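Alpha-1,2-Mannosidase (Trichoderma reesei, PDB 1HCU) probably trims alpha-1,2-linked mannose residues from high-mannose N-glycans as a calcium-dependent glycoside hydrolase of family 47. Local coordinates at residues T346-P352 against I434-A440. Sequence-based numbering, arbitrary orientation.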
ATOM      1  N   THR A 346      -5.238 -12.602  18.563  1.00 14.34           N
ATOM      2  CA  THR A 346      -6.162 -11.694  19.236  1.00 15.42           C
ATOM      3  C   THR A 346      -7.500 -12.418  19.387  1.00 16.40           C
ATOM      4  O   THR A 346      -7.693 -13.503  18.831  1.00 16.73           O
ATOM      5  CB  THR A 346      -6.405 -10.385  18.441  1.00 15.19           C
ATOM      6  OG1 THR A 346      -7.055 -10.690  17.199  1.00 13.94           O
ATOM      7  CG2 THR A 346      -5.082  -9.671  18.168  1.00 15.03           C
ATOM      8  N   ALA A 347      -8.423 -11.818  20.129  1.00 16.65           N
ATOM      9  CA  ALA A 347      -9.728 -12.425  20.331  1.00 15.65           C
ATOM     10  C   ALA A 347     -10.538 -12.388  19.038  1.00 16.28           C
ATOM     11  O   ALA A 347     -11.283 -13.318  18.742  1.00 16.63           O
ATOM     12  CB  ALA A 347     -10.477 -11.706  21.455  1.00 15.76           C
ATOM     13  N   SER A 348     -10.386 -11.329  18.251  1.00 16.37           N
ATOM     14  CA  SER A 348     -11.138 -11.245  17.003  1.00 15.15           C
ATOM     15  C   SER A 348     -10.448 -11.974  15.844  1.00 14.09           C
ATOM     16  O   SER A 348     -11.069 -12.236  14.810  1.00 14.14           O
ATOM     17  CB  SER A 348     -11.358  -9.785  16.607  1.00 15.28           C
ATOM     18  OG  SER A 348     -10.126  -9.163  16.289  1.00 18.50           O
ATOM     19  N   GLY A 349      -9.174 -12.305  16.016  1.00 11.48           N
ATOM     20  CA  GLY A 349      -8.454 -12.961  14.944  1.00 12.57           C
ATOM     21  C   GLY A 349      -7.976 -11.932  13.926  1.00 13.45           C
ATOM     22  O   GLY A 349      -7.528 -12.288  12.842  1.00 13.20           O
ATOM     23  N   ILE A 350      -8.067 -10.651  14.283  1.00 14.44           N
ATOM     24  CA  ILE A 350      -7.635  -9.553  13.418  1.00 14.70           C
ATOM     25  C   ILE A 350      -6.443  -8.833  14.061  1.00 15.73           C
ATOM     26  O   ILE A 350      -6.432  -8.609  15.273  1.00 15.75           O
ATOM     27  CB  ILE A 350      -8.795  -8.533  13.191  1.00 15.60           C
ATOM     28  CG1 ILE A 350      -9.964  -9.239  12.490  1.00 15.43           C
ATOM     29  CG2 ILE A 350      -8.307  -7.340  12.358  1.00 14.03           C
ATOM     30  CD1 ILE A 350     -11.236  -8.410  12.385  1.00 14.22           C
ATOM     31  N   GLY A 351      -5.447  -8.472  13.252  1.00 15.81           N
ATOM     32  CA  GLY A 351      -4.261  -7.804  13.773  1.00 14.82           C
ATOM     33  C   GLY A 351      -4.463  -6.367  14.235  1.00 15.84           C
ATOM     34  O   GLY A 351      -5.285  -5.646  13.674  1.00 15.49           O
ATOM     35  N   PRO A 352      -3.720  -5.919  15.262  1.00 15.40           N
ATOM     36  CA  PRO A 352      -3.818  -4.558  15.801  1.00 16.22           C
ATOM     37  C   PRO A 352      -3.141  -3.526  14.903  1.00 16.05           C
ATOM     38  O   PRO A 352      -2.307  -3.870  14.074  1.00 15.46           O
ATOM     39  CB  PRO A 352      -3.134  -4.678  17.159  1.00 16.75           C
ATOM     40  CG  PRO A 352      -2.055  -5.682  16.888  1.00 17.04           C
ATOM     41  CD  PRO A 352      -2.763  -6.727  16.043  1.00 16.25           C
ATOM     42  N   ILE A 434     -13.161  -1.094  12.718  1.00 17.81           N
ATOM     43  CA  ILE A 434     -13.585  -1.514  14.047  1.00 16.67           C
ATOM     44  C   ILE A 434     -12.713  -0.916  15.148  1.00 18.18           C
ATOM     45  O   ILE A 434     -11.523  -0.661  14.945  1.00 18.57           O
ATOM     46  CB  ILE A 434     -13.583  -3.045  14.161  1.00 13.73           C
ATOM     47  CG1 ILE A 434     -12.240  -3.605  13.671  1.00 14.61           C
ATOM     48  CG2 ILE A 434     -14.746  -3.606  13.366  1.00 11.88           C
ATOM     49  CD1 ILE A 434     -12.065  -5.095  13.895  1.00 13.03           C
ATOM     50  N   ASN A 435     -13.311  -0.720  16.321  1.00 18.67           N
ATOM     51  CA  ASN A 435     -12.630  -0.117  17.460  1.00 19.87           C
ATOM     52  C   ASN A 435     -11.612  -0.942  18.244  1.00 19.66           C
ATOM     53  O   ASN A 435     -10.491  -0.492  18.465  1.00 20.21           O
ATOM     54  CB  ASN A 435     -13.665   0.429  18.450  1.00 22.05           C
ATOM     55  CG  ASN A 435     -14.579   1.468  17.828  1.00 24.21           C
ATOM     56  OD1 ASN A 435     -14.124   2.389  17.152  1.00 26.15           O
ATOM     57  ND2 ASN A 435     -15.874   1.330  18.066  1.00 26.90           N
ATOM     58  N   ASP A 436     -11.990  -2.136  18.683  1.00 20.13           N
ATOM     59  CA  ASP A 436     -11.076  -2.938  19.482  1.00 19.31           C
ATOM     60  C   ASP A 436     -10.869  -4.341  18.948  1.00 19.60           C
ATOM     61  O   ASP A 436     -11.739  -5.205  19.051  1.00 21.21           O
ATOM     62  CB  ASP A 436     -11.589  -3.023  20.910  1.00 21.87           C
ATOM     63  CG  ASP A 436     -10.513  -3.417  21.893  1.00 24.13           C
ATOM     64  OD1 ASP A 436      -9.563  -4.134  21.504  1.00 24.49           O
ATOM     65  OD2 ASP A 436     -10.632  -3.013  23.067  1.00 27.60           O
ATOM     66  N   VAL A 437      -9.684  -4.562  18.408  1.00 17.91           N
ATOM     67  CA  VAL A 437      -9.303  -5.834  17.836  1.00 16.79           C
ATOM     68  C   VAL A 437      -9.113  -6.923  18.893  1.00 18.43           C
ATOM     69  O   VAL A 437      -9.314  -8.111  18.622  1.00 17.08           O
ATOM     70  CB  VAL A 437      -8.024  -5.639  17.003  1.00 16.46           C
ATOM     71  CG1 VAL A 437      -6.866  -6.418  17.586  1.00 12.26           C
ATOM     72  CG2 VAL A 437      -8.307  -5.985  15.563  1.00 14.64           C
ATOM     73  N   THR A 438      -8.740  -6.514  20.100  1.00 19.75           N
ATOM     74  CA  THR A 438      -8.538  -7.460  21.187  1.00 21.14           C
ATOM     75  C   THR A 438      -9.893  -7.923  21.728  1.00 23.10           C
ATOM     76  O   THR A 438      -9.959  -8.720  22.662  1.00 24.20           O
ATOM     77  CB  THR A 438      -7.718  -6.834  22.337  1.00 19.88           C
ATOM     78  OG1 THR A 438      -8.515  -5.863  23.022  1.00 21.87           O
ATOM     79  CG2 THR A 438      -6.463  -6.154  21.786  1.00 16.81           C
ATOM     80  N   GLN A 439     -10.972  -7.419  21.134  1.00 23.74           N
ATOM     81  CA  GLN A 439     -12.325  -7.793  21.547  1.00 23.49           C
ATOM     82  C   GLN A 439     -12.883  -8.780  20.522  1.00 22.40           C
ATOM     83  O   GLN A 439     -12.788  -8.554  19.314  1.00 19.45           O
ATOM     84  CB  GLN A 439     -13.211  -6.553  21.609  1.00 26.08           C
ATOM     85  CG  GLN A 439     -14.071  -6.458  22.838  1.00 27.26           C
ATOM     86  CD  GLN A 439     -14.635  -5.066  23.017  1.00 29.81           C
ATOM     87  OE1 GLN A 439     -13.883  -4.100  23.171  1.00 30.14           O
ATOM     88  NE2 GLN A 439     -15.965  -4.949  22.990  1.00 30.63           N
ATOM     89  N   ALA A 440     -13.467  -9.868  21.013  1.00 19.87           N
ATOM     90  CA  ALA A 440     -14.017 -10.906  20.147  1.00 18.66           C
ATOM     91  C   ALA A 440     -14.889 -10.401  18.998  1.00 17.73           C
ATOM     92  O   ALA A 440     -14.694 -10.795  17.852  1.00 15.20           O
ATOM     93  CB  ALA A 440     -14.795 -11.901  20.983  1.00 19.84           C
TER
HETATM   94  O   HOH W   1      -7.402 -10.313  22.374  1.00 21.42           O
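Two loops of the (alpha/alpha)7 barrel of family 47 glycoside hydrolases meet here: 346-352, leading from helix 326-344 into strand 354-356, and the loop segment 434-440, following strand 430-431. The side chain of Val437 makes the main apolar contact: with chi1 at 116°, between the usual wells, its CG2 lies 3.5 Å from Ile350 CG2, and its CG1 touches Thr346 CG2 (3.8 Å) and Pro352 CB (4.1 Å). Beside it, Ile350 (mt) carries CD1 to 3.7 Å from Ile434 CD1, with Ala420 and Ala424 of helix 408-425 behind Ile350. Ser348, in the p rotamer, turns its hydroxyl to two uses: OG donates to Val437 O (2.7 Å) and accepts from Ile350 N (3.2 Å), an ST turn; Ser348 N adds a weak bond to Val437 O (3.4 Å). Thr438, also p, donates OG1 to Asp436 OD1 (2.5 Å), which also accepts Thr438 N (2.9 Å) in an Asx turn within the type I turn 436-439. A water joins Ala347 N to Thr438 O. Thus carbonyl bonding and side-chain packing both join Val437 to the loop immediately before Glu353, a predicted proton donor.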